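Local coordinates for putative peptide ABC-transport system periplasmic peptide-binding protein (Campylobacter jejuni, PDB 4OEV) that binds nickel(II) outside the cytoplasm and probably hands the ion to an ABC-type importer for uptake into the cell, at residues Trp73-Lys78 with Pro139-Glu144; Ser238-Ala243 with Ala458-Ala463; Asp321-Lys326 with Gly359-Val364. All blocks are in the same frame, centred on the assembly; numbering follows the deposited sequence.

Contact 1. Residues Trp73-Lys78 with Pro139-Glu144; sequences WHDGVK and PKHLLE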
ATOM      1  N   TRP A  73     -18.170   8.117 -19.672  1.00 62.12           N
ATOM      2  CA  TRP A  73     -18.474   7.942 -18.252  1.00 58.81           C
ATOM      3  C   TRP A  73     -19.672   7.002 -18.135  1.00 62.23           C
ATOM      4  O   TRP A  73     -20.403   6.831 -19.086  1.00 65.47           O
ATOM      5  CB  TRP A  73     -18.820   9.276 -17.586  1.00 59.08           C
ATOM      6  CG  TRP A  73     -17.700  10.268 -17.519  1.00 58.23           C
ATOM      7  CD1 TRP A  73     -17.522  11.382 -18.306  1.00 62.17           C
ATOM      8  CD2 TRP A  73     -16.604  10.237 -16.607  1.00 59.67           C
ATOM      9  NE1 TRP A  73     -16.373  12.044 -17.930  1.00 58.66           N
ATOM     10  CE2 TRP A  73     -15.792  11.364 -16.890  1.00 56.04           C
ATOM     11  CE3 TRP A  73     -16.223   9.358 -15.578  1.00 53.93           C
ATOM     12  CZ2 TRP A  73     -14.625  11.642 -16.174  1.00 54.19           C
ATOM     13  CZ3 TRP A  73     -15.058   9.638 -14.856  1.00 52.06           C
ATOM     14  CH2 TRP A  73     -14.264  10.745 -15.161  1.00 52.19           C
ATOM     15  N   HIS A  74     -19.904   6.436 -16.959  1.00 58.36           N
ATOM     16  CA  HIS A  74     -20.991   5.492 -16.755  1.00 62.64           C
ATOM     17  C   HIS A  74     -22.381   6.103 -16.952  1.00 67.59           C
ATOM     18  O   HIS A  74     -23.356   5.358 -17.070  1.00 62.55           O
ATOM     19  CB  HIS A  74     -20.868   4.864 -15.365  1.00 61.74           C
ATOM     20  CG  HIS A  74     -19.632   4.041 -15.206  1.00 60.63           C
ATOM     21  ND1 HIS A  74     -19.081   3.724 -13.975  1.00 53.13           N
ATOM     22  CD2 HIS A  74     -18.828   3.471 -16.138  1.00 55.10           C
ATOM     23  CE1 HIS A  74     -17.990   3.007 -14.161  1.00 51.84           C
ATOM     24  NE2 HIS A  74     -17.816   2.833 -15.461  1.00 58.38           N
ATOM     25  N   ASP A  75     -22.475   7.437 -17.010  1.00 62.15           N
ATOM     26  CA  ASP A  75     -23.782   8.080 -17.175  1.00 64.62           C
ATOM     27  C   ASP A  75     -24.033   8.572 -18.604  1.00 68.11           C
ATOM     28  O   ASP A  75     -24.980   9.318 -18.841  1.00 69.52           O
ATOM     29  CB  ASP A  75     -23.977   9.234 -16.175  1.00 64.16           C
ATOM     30  CG  ASP A  75     -22.993  10.371 -16.366  1.00 66.92           C
ATOM     31  OD1 ASP A  75     -22.085  10.259 -17.222  1.00 63.28           O
ATOM     32  OD2 ASP A  75     -23.087  11.344 -15.579  1.00 63.44           O
ATOM     33  N   GLY A  76     -23.155   8.202 -19.532  1.00 66.38           N
ATOM     34  CA  GLY A  76     -23.374   8.496 -20.939  1.00 73.77           C
ATOM     35  C   GLY A  76     -22.577   9.683 -21.431  1.00 74.98           C
ATOM     36  O   GLY A  76     -22.322   9.792 -22.629  1.00 69.97           O
ATOM     37  N   VAL A  77     -22.135  10.546 -20.509  1.00 67.43           N
ATOM     38  CA  VAL A  77     -21.428  11.763 -20.908  1.00 67.71           C
ATOM     39  C   VAL A  77     -20.037  11.388 -21.420  1.00 66.39           C
ATOM     40  O   VAL A  77     -19.419  10.448 -20.910  1.00 64.45           O
ATOM     41  CB  VAL A  77     -21.347  12.738 -19.720  1.00 68.54           C
ATOM     42  CG1 VAL A  77     -20.539  13.961 -20.050  1.00 66.93           C
ATOM     43  CG2 VAL A  77     -22.747  13.082 -19.216  1.00 68.21           C
ATOM     44  N   LYS A  78     -19.547  12.076 -22.438  1.00 67.53           N
ATOM     45  CA  LYS A  78     -18.232  11.779 -22.992  1.00 66.54           C
ATOM     46  C   LYS A  78     -17.125  12.188 -21.997  1.00 68.17           C
ATOM     47  O   LYS A  78     -17.297  13.126 -21.209  1.00 64.07           O
ATOM     48  CB  LYS A  78     -17.997  12.526 -24.302  1.00 70.80           C
ATOM     49  CG  LYS A  78     -19.002  12.256 -25.451  1.00 71.10           C
ATOM     50  CD  LYS A  78     -18.643  13.145 -26.630  1.00 80.64           C
ATOM     51  CE  LYS A  78     -19.724  13.110 -27.700  1.00 82.98           C
ATOM     52  NZ  LYS A  78     -19.498  14.066 -28.819  1.00 85.26           N
ATOM     53  N   PRO A 139     -15.259  12.921 -12.881  1.00 52.08           N
ATOM     54  CA  PRO A 139     -16.161  13.615 -13.811  1.00 55.46           C
ATOM     55  C   PRO A 139     -16.465  15.050 -13.419  1.00 55.37           C
ATOM     56  O   PRO A 139     -17.240  15.321 -12.497  1.00 55.50           O
ATOM     57  CB  PRO A 139     -17.424  12.749 -13.769  1.00 55.25           C
ATOM     58  CG  PRO A 139     -17.417  12.102 -12.414  1.00 53.45           C
ATOM     59  CD  PRO A 139     -15.980  11.931 -12.052  1.00 51.39           C
ATOM     60  N   LYS A 140     -15.860  15.967 -14.162  1.00 56.17           N
ATOM     61  CA  LYS A 140     -16.120  17.398 -13.988  1.00 57.38           C
ATOM     62  C   LYS A 140     -17.606  17.717 -13.960  1.00 60.89           C
ATOM     63  O   LYS A 140     -18.071  18.420 -13.071  1.00 59.49           O
ATOM     64  CB  LYS A 140     -15.425  18.182 -15.086  1.00 58.45           C
ATOM     65  CG  LYS A 140     -15.692  19.683 -15.069  1.00 60.01           C
ATOM     66  CD  LYS A 140     -14.717  20.374 -15.975  1.00 60.61           C
ATOM     67  CE  LYS A 140     -14.874  21.894 -15.960  1.00 65.06           C
ATOM     68  NZ  LYS A 140     -16.085  22.299 -16.719  1.00 68.42           N
ATOM     69  N   HIS A 141     -18.373  17.145 -14.894  1.00 60.70           N
ATOM     70  CA  HIS A 141     -19.774  17.545 -15.038  1.00 62.88           C
ATOM     71  C   HIS A 141     -20.647  17.183 -13.842  1.00 62.43           C
ATOM     72  O   HIS A 141     -21.785  17.686 -13.754  1.00 64.25           O
ATOM     73  CB  HIS A 141     -20.390  16.936 -16.322  1.00 64.57           C
ATOM     74  CG  HIS A 141     -20.596  15.459 -16.249  1.00 63.61           C
ATOM     75  ND1 HIS A 141     -19.651  14.558 -16.687  1.00 63.38           N
ATOM     76  CD2 HIS A 141     -21.634  14.719 -15.786  1.00 63.91           C
ATOM     77  CE1 HIS A 141     -20.096  13.324 -16.496  1.00 63.81           C
ATOM     78  NE2 HIS A 141     -21.295  13.393 -15.942  1.00 62.72           N
ATOM     79  N   LEU A 142     -20.152  16.278 -12.981  1.00 60.21           N
ATOM     80  CA  LEU A 142     -20.845  15.861 -11.749  1.00 59.56           C
ATOM     81  C   LEU A 142     -20.271  16.449 -10.429  1.00 62.95           C
ATOM     82  O   LEU A 142     -20.991  16.537  -9.437  1.00 61.59           O
ATOM     83  CB  LEU A 142     -20.817  14.324 -11.593  1.00 58.25           C
ATOM     84  CG  LEU A 142     -21.567  13.531 -12.683  1.00 59.76           C
ATOM     85  CD1 LEU A 142     -21.230  12.053 -12.611  1.00 58.28           C
ATOM     86  CD2 LEU A 142     -23.079  13.734 -12.588  1.00 61.86           C
ATOM     87  N   LEU A 143     -19.011  16.878 -10.436  1.00 56.79           N
ATOM     88  CA  LEU A 143     -18.323  17.268  -9.199  1.00 55.14           C
ATOM     89  C   LEU A 143     -17.826  18.732  -9.191  1.00 56.02           C
ATOM     90  O   LEU A 143     -17.342  19.229  -8.155  1.00 54.72           O
ATOM     91  CB  LEU A 143     -17.156  16.307  -8.970  1.00 52.81           C
ATOM     92  CG  LEU A 143     -17.494  14.847  -8.615  1.00 51.80           C
ATOM     93  CD1 LEU A 143     -16.258  13.947  -8.777  1.00 53.31           C
ATOM     94  CD2 LEU A 143     -17.951  14.727  -7.144  1.00 50.99           C
ATOM     95  N   GLU A 144     -17.948  19.438 -10.321  1.00 57.55           N
ATOM     96  CA  GLU A 144     -17.323  20.760 -10.377  1.00 58.08           C
ATOM     97  C   GLU A 144     -17.977  21.702  -9.377  1.00 58.83           C
ATOM     98  O   GLU A 144     -17.307  22.586  -8.854  1.00 58.45           O
ATOM     99  CB  GLU A 144     -17.355  21.331 -11.788  1.00 61.51           C
ATOM    100  CG  GLU A 144     -18.716  21.743 -12.270  1.00 66.56           C
ATOM    101  CD  GLU A 144     -18.696  22.092 -13.747  1.00 70.44           C
ATOM    102  OE1 GLU A 144     -17.717  22.752 -14.158  1.00 72.16           O
ATOM    103  OE2 GLU A 144     -19.633  21.696 -14.490  1.00 70.60           O
TER
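Two local turn motifs shape the loop ahead of helix 81-92, and both bear on how it meets the short helix 140-143: a type I beta turn from W73 to G76, and an Asx turn made by D75. W73 opens the segment with its indole lying against the start of that helix. P139, at the N-cap position, rests on the six-membered ring as a CH-pi contact, its CB 3.7 Å from the ring centroid and almost on the normal. Over the same face, further toward the pyrrole part, H141 presents its edge: this is a T-shaped pair, with the centroids of the W73 five-membered ring and the H141 ring 5.2 Å apart and the planes at 68°. The indole N-H is held as well: W73 NE1 bonds to D83 of helix 81-92, whose other carboxylate oxygen takes the backbone N of K140. D75 follows, its CG in the crowded position between backbone N and carbonyl carbon (chi1 63°), which brings the carboxylate tip to tip with H141. Here H141 NE2 donates to the syn lone pair of D75 OD2 at 2.7 Å, nearly straight at 166° and close to the imidazole plane. That carboxylate would be expected to favour a positively charged imidazole. At G76 the turn closes, its backbone N bonding to W73 O at 3.1 Å. V77 completes the Asx turn, its N donating to D75 OD1 at 3.3 Å from above the carboxylate plane, so the carboxylate serves both the turn and the imidazole. The V77 side chain then covers one face of the imidazole, where CG1 stands 3.8 Å from the H141 ring centroid and CB approaches CE1 of H141 to 3.5 Å.

Contact 2. Residues Ser238-Ala243 with Ala458-Ala463; sequences SADYRA and AYLDFA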
ATOM      1  N   SER A 238       5.186  -9.999  -4.231  1.00 40.01           N
ATOM      2  CA  SER A 238       4.699  -8.657  -3.891  1.00 38.28           C
ATOM      3  C   SER A 238       5.822  -7.784  -3.381  1.00 36.27           C
ATOM      4  O   SER A 238       6.848  -8.291  -2.933  1.00 37.31           O
ATOM      5  CB  SER A 238       3.606  -8.704  -2.835  1.00 35.10           C
ATOM      6  OG  SER A 238       4.170  -8.592  -1.523  1.00 34.48           O
ATOM      7  N   ALA A 239       5.572  -6.485  -3.354  1.00 36.86           N
ATOM      8  CA  ALA A 239       6.523  -5.518  -2.795  1.00 36.63           C
ATOM      9  C   ALA A 239       6.110  -5.175  -1.357  1.00 35.97           C
ATOM     10  O   ALA A 239       6.587  -4.206  -0.753  1.00 33.20           O
ATOM     11  CB  ALA A 239       6.598  -4.236  -3.689  1.00 33.41           C
ATOM     12  N   ASP A 240       5.188  -5.970  -0.822  1.00 35.36           N
ATOM     13  CA  ASP A 240       4.647  -5.734   0.506  1.00 32.70           C
ATOM     14  C   ASP A 240       5.566  -6.270   1.608  1.00 31.71           C
ATOM     15  O   ASP A 240       5.894  -7.454   1.591  1.00 32.62           O
ATOM     16  CB  ASP A 240       3.282  -6.407   0.606  1.00 33.24           C
ATOM     17  CG  ASP A 240       2.525  -5.985   1.837  1.00 30.98           C
ATOM     18  OD1 ASP A 240       2.932  -5.009   2.502  1.00 32.81           O
ATOM     19  OD2 ASP A 240       1.489  -6.593   2.116  1.00 32.94           O
ATOM     20  N   TYR A 241       5.969  -5.433   2.559  1.00 30.84           N
ATOM     21  CA  TYR A 241       6.786  -5.949   3.709  1.00 30.73           C
ATOM     22  C   TYR A 241       6.092  -5.754   5.069  1.00 28.79           C
ATOM     23  O   TYR A 241       5.206  -4.910   5.215  1.00 25.92           O
ATOM     24  CB  TYR A 241       8.176  -5.283   3.732  1.00 30.58           C
ATOM     25  CG  TYR A 241       8.112  -3.772   3.955  1.00 31.08           C
ATOM     26  CD1 TYR A 241       7.960  -3.247   5.244  1.00 31.97           C
ATOM     27  CD2 TYR A 241       8.232  -2.885   2.892  1.00 31.23           C
ATOM     28  CE1 TYR A 241       7.876  -1.853   5.448  1.00 31.79           C
ATOM     29  CE2 TYR A 241       8.174  -1.490   3.096  1.00 30.56           C
ATOM     30  CZ  TYR A 241       7.971  -1.003   4.362  1.00 31.99           C
ATOM     31  OH  TYR A 241       7.892   0.349   4.578  1.00 28.36           O
ATOM     32  N   ARG A 242       6.484  -6.554   6.071  1.00 30.04           N
ATOM     33  CA  ARG A 242       6.032  -6.383   7.441  1.00 31.27           C
ATOM     34  C   ARG A 242       7.219  -5.914   8.271  1.00 28.14           C
ATOM     35  O   ARG A 242       8.335  -6.278   7.981  1.00 26.95           O
ATOM     36  CB  ARG A 242       5.474  -7.687   8.084  1.00 30.49           C
ATOM     37  CG  ARG A 242       4.188  -8.167   7.399  1.00 30.35           C
ATOM     38  CD  ARG A 242       2.985  -7.343   7.789  1.00 29.82           C
ATOM     39  NE  ARG A 242       1.887  -7.586   6.872  1.00 31.51           N
ATOM     40  CZ  ARG A 242       1.730  -6.975   5.702  1.00 29.44           C
ATOM     41  NH1 ARG A 242       2.606  -6.070   5.264  1.00 29.94           N
ATOM     42  NH2 ARG A 242       0.694  -7.284   4.947  1.00 29.24           N
ATOM     43  N   ALA A 243       6.940  -5.105   9.278  1.00 25.79           N
ATOM     44  CA  ALA A 243       7.979  -4.506  10.138  1.00 24.08           C
ATOM     45  C   ALA A 243       7.390  -4.142  11.472  1.00 27.68           C
ATOM     46  O   ALA A 243       6.166  -3.990  11.567  1.00 28.78           O
ATOM     47  CB  ALA A 243       8.599  -3.215   9.422  1.00 29.76           C
ATOM     48  N   ALA A 458      10.002  -8.919   7.025  1.00 30.06           N
ATOM     49  CA  ALA A 458       9.946  -9.783   5.861  1.00 29.13           C
ATOM     50  C   ALA A 458       9.088  -9.203   4.712  1.00 29.22           C
ATOM     51  O   ALA A 458       8.108  -8.505   4.959  1.00 32.36           O
ATOM     52  CB  ALA A 458       9.403 -11.146   6.241  1.00 28.18           C
ATOM     53  N   TYR A 459       9.471  -9.534   3.488  1.00 31.83           N
ATOM     54  CA  TYR A 459       8.642  -9.312   2.296  1.00 31.58           C
ATOM     55  C   TYR A 459       7.760 -10.547   2.070  1.00 33.07           C
ATOM     56  O   TYR A 459       8.224 -11.660   2.246  1.00 34.56           O
ATOM     57  CB  TYR A 459       9.511  -9.068   1.073  1.00 32.74           C
ATOM     58  CG  TYR A 459      10.020  -7.636   0.974  1.00 32.53           C
ATOM     59  CD1 TYR A 459       9.387  -6.702   0.164  1.00 33.71           C
ATOM     60  CD2 TYR A 459      11.165  -7.239   1.646  1.00 32.71           C
ATOM     61  CE1 TYR A 459       9.870  -5.383   0.045  1.00 34.07           C
ATOM     62  CE2 TYR A 459      11.649  -5.917   1.555  1.00 32.58           C
ATOM     63  CZ  TYR A 459      11.009  -5.004   0.748  1.00 32.28           C
ATOM     64  OH  TYR A 459      11.487  -3.711   0.657  1.00 30.88           O
ATOM     65  N   LEU A 460       6.486 -10.333   1.746  1.00 31.18           N
ATOM     66  CA  LEU A 460       5.513 -11.419   1.641  1.00 33.02           C
ATOM     67  C   LEU A 460       5.164 -11.848   0.208  1.00 34.32           C
ATOM     68  O   LEU A 460       5.080 -11.006  -0.714  1.00 31.53           O
ATOM     69  CB  LEU A 460       4.227 -11.000   2.339  1.00 33.92           C
ATOM     70  CG  LEU A 460       4.342 -10.466   3.734  1.00 33.50           C
ATOM     71  CD1 LEU A 460       2.942 -10.111   4.192  1.00 32.04           C
ATOM     72  CD2 LEU A 460       4.964 -11.566   4.671  1.00 32.91           C
ATOM     73  N   ASP A 461       4.982 -13.155   0.012  1.00 32.33           N
ATOM     74  CA  ASP A 461       4.216 -13.621  -1.138  1.00 35.70           C
ATOM     75  C   ASP A 461       2.771 -13.706  -0.703  1.00 36.77           C
ATOM     76  O   ASP A 461       2.468 -13.811   0.488  1.00 36.79           O
ATOM     77  CB  ASP A 461       4.656 -14.986  -1.643  1.00 38.01           C
ATOM     78  CG  ASP A 461       5.881 -14.926  -2.471  1.00 38.71           C
ATOM     79  OD1 ASP A 461       6.385 -13.811  -2.674  1.00 39.17           O
ATOM     80  OD2 ASP A 461       6.322 -15.994  -2.950  1.00 42.69           O
ATOM     81  N   PHE A 462       1.873 -13.703  -1.675  1.00 37.01           N
ATOM     82  CA  PHE A 462       0.467 -13.835  -1.351  1.00 37.44           C
ATOM     83  C   PHE A 462      -0.070 -15.078  -2.004  1.00 36.58           C
ATOM     84  O   PHE A 462       0.379 -15.471  -3.079  1.00 38.85           O
ATOM     85  CB  PHE A 462      -0.324 -12.591  -1.785  1.00 38.65           C
ATOM     86  CG  PHE A 462      -0.176 -11.448  -0.827  1.00 36.83           C
ATOM     87  CD1 PHE A 462      -1.000 -11.363   0.284  1.00 37.47           C
ATOM     88  CD2 PHE A 462       0.784 -10.482  -1.029  1.00 34.63           C
ATOM     89  CE1 PHE A 462      -0.858 -10.337   1.224  1.00 38.54           C
ATOM     90  CE2 PHE A 462       0.939  -9.434  -0.085  1.00 33.69           C
ATOM     91  CZ  PHE A 462       0.116  -9.360   1.019  1.00 36.80           C
ATOM     92  N   ALA A 463      -1.036 -15.693  -1.334  1.00 36.30           N
ATOM     93  CA  ALA A 463      -1.692 -16.862  -1.880  1.00 38.86           C
ATOM     94  C   ALA A 463      -3.114 -16.493  -2.277  1.00 37.59           C
ATOM     95  O   ALA A 463      -3.965 -16.256  -1.415  1.00 36.00           O
ATOM     96  CB  ALA A 463      -1.678 -18.045  -0.840  1.00 35.44           C
TER
HETATM   97  O   HOH W   1       6.998 -11.355  -2.523  1.00 34.99           O
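Strands 241-246 and 454-467 pair antiparallel here: R242 N donates to A458 O at 2.8 Å, and A458 N returns a longer bond to R242 O at 3.3 Å. Two residues away in each segment, L460 N donates to D240 O almost along the C=O axis at 2.9 Å. At the non-hydrogen-bonded pair Y241-Y459, Y241 CB sits 3.9 Å from the Y459 ring centroid, over its face, while the Y241 ring turns its edge to that face with planes at 63°. On the face carrying R242 and A458, L460 crosses R242 at about a right angle, its CD1 over the guanidinium centre, 3.7 Å from R242 CZ. Earlier in the chain, S238 OG donates to L460 O at 2.7 Å and accepts from D240 N, an ST turn; a water joins S238 N to L460 O and D461 OD1. Further out, R242 grips D240 end-on through NH1 and NH2, and the same carboxylate bonds to H480 ND1 and H481 N, placing D240 in the second shell of the nickel site. Strand 379-384 flanks 241-246 through W384 and I382, and helix 342-357 covers R242 and L460 with L343, R344 and L347.

Contact 3. Residues Asp321-Lys326 with Gly359-Val364; sequences DGNFEK and GVVSKV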
ATOM      1  N   ASP A 321      15.890  -9.151  38.257  1.00 48.84           N
ATOM      2  CA  ASP A 321      14.987  -9.996  37.474  1.00 49.90           C
ATOM      3  C   ASP A 321      15.493 -10.288  36.087  1.00 46.58           C
ATOM      4  O   ASP A 321      14.834 -11.013  35.341  1.00 46.19           O
ATOM      5  CB  ASP A 321      13.596  -9.395  37.369  1.00 52.48           C
ATOM      6  CG  ASP A 321      12.937  -9.213  38.710  1.00 61.57           C
ATOM      7  OD1 ASP A 321      13.115 -10.078  39.602  1.00 64.72           O
ATOM      8  OD2 ASP A 321      12.266  -8.163  38.867  1.00 66.34           O
ATOM      9  N   GLY A 322      16.672  -9.769  35.767  1.00 51.33           N
ATOM     10  CA  GLY A 322      17.291  -9.952  34.476  1.00 44.97           C
ATOM     11  C   GLY A 322      16.768  -8.943  33.448  1.00 43.99           C
ATOM     12  O   GLY A 322      17.013  -9.112  32.251  1.00 41.60           O
ATOM     13  N   ASN A 323      16.018  -7.937  33.904  1.00 42.36           N
ATOM     14  CA  ASN A 323      15.454  -6.931  32.991  1.00 38.99           C
ATOM     15  C   ASN A 323      16.222  -5.627  33.001  1.00 38.83           C
ATOM     16  O   ASN A 323      16.502  -5.067  34.060  1.00 40.32           O
ATOM     17  CB  ASN A 323      13.993  -6.671  33.348  1.00 43.30           C
ATOM     18  CG  ASN A 323      13.129  -7.917  33.203  1.00 43.84           C
ATOM     19  OD1 ASN A 323      13.322  -8.719  32.285  1.00 39.76           O
ATOM     20  ND2 ASN A 323      12.199  -8.106  34.136  1.00 45.73           N
ATOM     21  N   PHE A 324      16.516  -5.117  31.816  1.00 40.63           N
ATOM     22  CA  PHE A 324      17.237  -3.868  31.706  1.00 38.81           C
ATOM     23  C   PHE A 324      16.431  -2.733  32.321  1.00 39.92           C
ATOM     24  O   PHE A 324      15.219  -2.579  32.092  1.00 39.22           O
ATOM     25  CB  PHE A 324      17.570  -3.557  30.233  1.00 34.90           C
ATOM     26  CG  PHE A 324      18.865  -4.174  29.784  1.00 37.27           C
ATOM     27  CD1 PHE A 324      20.065  -3.714  30.291  1.00 39.09           C
ATOM     28  CD2 PHE A 324      18.880  -5.221  28.873  1.00 36.92           C
ATOM     29  CE1 PHE A 324      21.256  -4.278  29.886  1.00 40.93           C
ATOM     30  CE2 PHE A 324      20.071  -5.805  28.476  1.00 37.12           C
ATOM     31  CZ  PHE A 324      21.255  -5.332  28.970  1.00 41.01           C
ATOM     32  N   GLU A 325      17.148  -1.902  33.058  1.00 39.61           N
ATOM     33  CA  GLU A 325      16.545  -0.860  33.865  1.00 39.47           C
ATOM     34  C   GLU A 325      17.441   0.371  33.832  1.00 41.82           C
ATOM     35  O   GLU A 325      18.682   0.261  33.873  1.00 43.20           O
ATOM     36  CB  GLU A 325      16.388  -1.382  35.303  1.00 42.30           C
ATOM     37  CG  GLU A 325      15.502  -0.554  36.226  1.00 42.90           C
ATOM     38  CD  GLU A 325      15.456  -1.138  37.629  1.00 45.68           C
ATOM     39  OE1 GLU A 325      16.060  -0.522  38.519  1.00 48.86           O
ATOM     40  OE2 GLU A 325      14.808  -2.204  37.837  1.00 43.75           O
ATOM     41  N   LYS A 326      16.814   1.541  33.821  1.00 41.35           N
ATOM     42  CA  LYS A 326      17.566   2.782  33.943  1.00 42.39           C
ATOM     43  C   LYS A 326      16.796   3.769  34.798  1.00 42.61           C
ATOM     44  O   LYS A 326      15.609   4.008  34.558  1.00 42.62           O
ATOM     45  CB  LYS A 326      17.858   3.373  32.571  1.00 38.43           C
ATOM     46  CG  LYS A 326      18.497   4.775  32.667  1.00 40.99           C
ATOM     47  CD  LYS A 326      19.253   5.114  31.424  1.00 43.16           C
ATOM     48  CE  LYS A 326      18.372   5.582  30.372  1.00 47.99           C
ATOM     49  NZ  LYS A 326      19.222   6.188  29.298  1.00 51.36           N
ATOM     50  N   GLY A 359      16.457  -9.355  27.990  1.00 45.85           N
ATOM     51  CA  GLY A 359      16.081  -8.551  29.143  1.00 46.22           C
ATOM     52  C   GLY A 359      15.234  -7.319  28.833  1.00 41.41           C
ATOM     53  O   GLY A 359      15.182  -6.379  29.623  1.00 34.50           O
ATOM     54  N   VAL A 360      14.546  -7.330  27.691  1.00 35.90           N
ATOM     55  CA  VAL A 360      13.605  -6.269  27.355  1.00 37.33           C
ATOM     56  C   VAL A 360      12.172  -6.772  27.543  1.00 38.23           C
ATOM     57  O   VAL A 360      11.759  -7.767  26.932  1.00 38.62           O
ATOM     58  CB  VAL A 360      13.811  -5.767  25.924  1.00 36.75           C
ATOM     59  CG1 VAL A 360      12.732  -4.753  25.546  1.00 37.29           C
ATOM     60  CG2 VAL A 360      15.202  -5.153  25.790  1.00 38.37           C
ATOM     61  N   VAL A 361      11.426  -6.100  28.413  1.00 36.70           N
ATOM     62  CA  VAL A 361      10.057  -6.514  28.712  1.00 40.42           C
ATOM     63  C   VAL A 361       9.099  -5.863  27.715  1.00 38.50           C
ATOM     64  O   VAL A 361       9.276  -4.702  27.325  1.00 35.51           O
ATOM     65  CB  VAL A 361       9.653  -6.169  30.185  1.00 37.30           C
ATOM     66  CG1 VAL A 361       8.170  -6.428  30.418  1.00 39.12           C
ATOM     67  CG2 VAL A 361      10.527  -6.943  31.244  1.00 37.12           C
ATOM     68  N   SER A 362       8.120  -6.627  27.236  1.00 38.45           N
ATOM     69  CA  SER A 362       7.098  -6.054  26.341  1.00 34.57           C
ATOM     70  C   SER A 362       5.757  -6.774  26.496  1.00 35.91           C
ATOM     71  O   SER A 362       5.675  -7.905  27.030  1.00 36.83           O
ATOM     72  CB  SER A 362       7.553  -6.087  24.890  1.00 35.08           C
ATOM     73  OG  SER A 362       7.749  -7.420  24.471  1.00 38.59           O
ATOM     74  N   LYS A 363       4.697  -6.081  26.099  1.00 33.11           N
ATOM     75  CA  LYS A 363       3.344  -6.592  26.246  1.00 34.74           C
ATOM     76  C   LYS A 363       2.670  -6.642  24.905  1.00 34.45           C
ATOM     77  O   LYS A 363       2.611  -5.598  24.233  1.00 32.30           O
ATOM     78  CB  LYS A 363       2.551  -5.679  27.187  1.00 38.27           C
ATOM     79  CG  LYS A 363       1.095  -6.094  27.373  1.00 47.01           C
ATOM     80  CD  LYS A 363       0.334  -5.056  28.184  1.00 53.06           C
ATOM     81  CE  LYS A 363      -1.140  -5.423  28.281  1.00 59.69           C
ATOM     82  NZ  LYS A 363      -1.903  -4.500  29.191  1.00 64.91           N
ATOM     83  N   VAL A 364       2.136  -7.792  24.505  1.00 35.18           N
ATOM     84  CA  VAL A 364       1.478  -7.831  23.183  1.00 36.38           C
ATOM     85  C   VAL A 364       0.013  -7.424  23.320  1.00 38.41           C
ATOM     86  O   VAL A 364      -0.709  -7.908  24.182  1.00 41.05           O
ATOM     87  CB  VAL A 364       1.616  -9.211  22.511  1.00 40.67           C
ATOM     88  CG1 VAL A 364       0.831  -9.251  21.178  1.00 38.77           C
ATOM     89  CG2 VAL A 364       3.098  -9.500  22.223  1.00 39.14           C
TER
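N323 reaches from the loop between strands 317-318 and 324-326 toward V361, its CG anti to the carbonyl carbon (chi1 -62°). CB lies 3.9 Å from G359 O and a little farther from V361 CG2. CG comes closest, 3.4 Å from that same methyl, and the two side chains cross obliquely. At the tip, the methyl sits over the flat of the amide: N323 OD1 and N323 ND2 are each 3.5 Å from V361 CG2, so the amide rests on it by van der Waals contact. Behind this side chain the backbones meet. G359 is the C-prime residue of a Schellman motif that terminates helix 342-357, and its positive phi (80°) turns the chain out of the helix into strand 361-367. Strand 329-338, that helix and strand 361-367, parallel to the first, form a beta-alpha-beta crossover. The turn aims G359 O at the start of strand 324-326, where F324 N donates to it at 2.9 Å on a lone pair of the carbonyl, with 162° at the hydrogen. N323 CA adds a CA-H...O contact to the same oxygen, while G359 CA packs 3.3 Å from G322 O. The F324 side chain goes on to L311 and V312 of helix 304-313.

How the contacts relate
Contact 2 is the one next to the ligands: the R242 side chain comes within about 6 Å of the oxalate and about 7 Å of the nickel ion, which is held by H26, H480 and H481. Contacts 1 and 3 are remote from that site and lie on opposite sides of the chain's centre, with their own centres about 60 Å apart. Between nearest atoms, contact 1 stands about 27 Å from contact 2. Contact 3 is nearer, about 12 Å by the same measure, and both its segments fall between 238-243 and 458-463 in sequence. Helix 342-357 connects these two: R344, which lines the oxalate pocket, touches R242, and the helix's far end stops at G359.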